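Local coordinates for MutT/nudix family protein (Enterococcus faecalis, PDB 2FML), which probably hydrolyses a nucleoside diphosphate-linked substrate through its Nudix fold and may also bind nucleic acid through a C-terminal winged-helix region, at the interface of chains A and B. Sequence-based numbering; all coordinates share one arbitrary frame. Chains: chain A/B, MutT/nudix family protein.

The interface of chains A and B. Residues chain A 64-65, 141-142; chain B 15-16.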
ATOM      1  N   LYS A  64      27.353  -2.710   4.322  1.00 57.23           N
ATOM      2  CA  LYS A  64      28.717  -2.460   4.625  1.00 57.56           C
ATOM      3  C   LYS A  64      28.955  -1.154   5.403  1.00 56.97           C
ATOM      4  O   LYS A  64      29.977  -0.993   6.042  1.00 55.68           O
ATOM      5  CB  LYS A  64      29.569  -2.602   3.366  1.00 58.81           C
ATOM      6  CG  LYS A  64      29.797  -1.414   2.505  1.00 61.46           C
ATOM      7  CD  LYS A  64      31.232  -1.611   1.842  1.00 64.25           C
ATOM      8  CE  LYS A  64      31.342  -2.899   0.956  1.00 65.61           C
ATOM      9  NZ  LYS A  64      32.220  -2.713  -0.286  1.00 66.29           N
ATOM     10  N   GLY A  65      27.960  -0.272   5.384  1.00 56.77           N
ATOM     11  CA  GLY A  65      28.028   1.006   6.046  1.00 55.92           C
ATOM     12  C   GLY A  65      26.909   1.185   7.038  1.00 55.82           C
ATOM     13  O   GLY A  65      25.876   0.446   7.001  1.00 55.85           O
ATOM     14  N   ASP A 141      28.331  -1.596  -4.375  1.00 64.30           N
ATOM     15  CA  ASP A 141      29.396  -1.102  -3.496  1.00 65.25           C
ATOM     16  C   ASP A 141      29.039  -1.125  -2.009  1.00 65.06           C
ATOM     17  O   ASP A 141      29.912  -1.421  -1.177  1.00 65.51           O
ATOM     18  CB  ASP A 141      29.794   0.319  -3.890  1.00 65.94           C
ATOM     19  CG  ASP A 141      31.095   0.766  -3.222  1.00 68.90           C
ATOM     20  OD1 ASP A 141      32.064  -0.042  -3.161  1.00 70.44           O
ATOM     21  OD2 ASP A 141      31.141   1.931  -2.754  1.00 72.14           O
ATOM     22  N   ASP A 142      27.780  -0.808  -1.700  1.00 64.41           N
ATOM     23  CA  ASP A 142      27.234  -0.790  -0.299  1.00 65.21           C
ATOM     24  C   ASP A 142      26.822  -2.150   0.291  1.00 64.13           C
ATOM     25  O   ASP A 142      26.328  -2.234   1.417  1.00 64.16           O
ATOM     26  CB  ASP A 142      26.074   0.211  -0.165  1.00 64.10           C
ATOM     27  CG  ASP A 142      26.477   1.634  -0.580  1.00 68.27           C
ATOM     28  OD1 ASP A 142      27.645   2.065  -0.326  1.00 68.55           O
ATOM     29  OD2 ASP A 142      25.610   2.329  -1.162  1.00 73.80           O
TER
ATOM     30  N   GLU B  15      30.768   6.156   7.441  1.00 43.44           N
ATOM     31  CA  GLU B  15      29.909   4.994   7.165  1.00 44.06           C
ATOM     32  C   GLU B  15      30.534   3.641   7.555  1.00 43.08           C
ATOM     33  O   GLU B  15      29.821   2.761   8.046  1.00 43.09           O
ATOM     34  CB  GLU B  15      29.482   4.988   5.693  1.00 43.10           C
ATOM     35  CG  GLU B  15      28.634   6.204   5.345  1.00 45.70           C
ATOM     36  CD  GLU B  15      28.035   6.221   3.912  1.00 46.06           C
ATOM     37  OE1 GLU B  15      28.670   5.725   2.960  1.00 46.99           O
ATOM     38  OE2 GLU B  15      26.902   6.757   3.747  1.00 47.39           O
ATOM     39  N   ARG B  16      31.852   3.487   7.325  1.00 41.52           N
ATOM     40  CA  ARG B  16      32.490   2.163   7.250  1.00 39.97           C
ATOM     41  C   ARG B  16      33.496   1.857   8.380  1.00 40.86           C
ATOM     42  O   ARG B  16      33.760   0.675   8.712  1.00 40.60           O
ATOM     43  CB  ARG B  16      33.114   1.958   5.853  1.00 40.21           C
ATOM     44  CG  ARG B  16      32.140   2.209   4.692  1.00 37.14           C
ATOM     45  CD  ARG B  16      32.659   1.619   3.395  1.00 37.07           C
ATOM     46  NE  ARG B  16      31.722   1.776   2.272  1.00 34.75           N
ATOM     47  CZ  ARG B  16      32.042   1.499   1.014  1.00 35.61           C
ATOM     48  NH1 ARG B  16      33.252   1.051   0.735  1.00 32.76           N
ATOM     49  NH2 ARG B  16      31.152   1.644   0.047  1.00 34.42           N
TER
HETATM   50  O   HOH W   1      28.729   2.521   2.737  1.00 49.31           O
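B:Arg16, the last residue of helix 10-16, reaches across to two loops of chain A and lays its guanidinium against the aliphatic stem of A:Lys64. The case illustrates how an arginine can use its face and its edge for different partners. On the face, the methylene CD of A:Lys64 sits over the centre of the guanidinium, 3.3 Å from CZ of B:Arg16. The lysine stem is bent, with CG held between its own backbone N and carbonyl carbon (chi1 90°), and its ammonium turns back to its own chain, where NZ gives a hydrogen bond of 2.8 Å to the backbone O of A:Asp141. That bond draws the lysine tip towards its own chain and probably helps hold CD against the arginine face, although NZ stays 4.0 Å from NH1 of B:Arg16 and both side chains would normally be positively charged.

Around the edge of the guanidinium stand acidic groups. B:Arg16 NH2 donates to the carboxylate OD2 of A:Asp141 at 2.8 Å in a salt bridge; the acceptor lies close to the guanidinium plane, but the N-H comes down on the carboxylate from above, 65° out of its plane. The same nitrogen forms a looser salt bridge with OD1 of A:Asp142, 3.6 Å away, the two flat groups standing almost perpendicular. These two carboxylates probably offset the charge gathered by the arginine and lysine.

The arginine chain runs extended from CG to NE, which carries its head to the acidic loop. The whole interface is two-fold symmetric, and this exchange of N-terminal helices suggests, without proving, a dimer in solution. Beside the head, a water links A:Asp142 OD1 and B:Glu15 OE1, and B:Arg16 NE meets it at 3.1 Å, nearly straight at 171°.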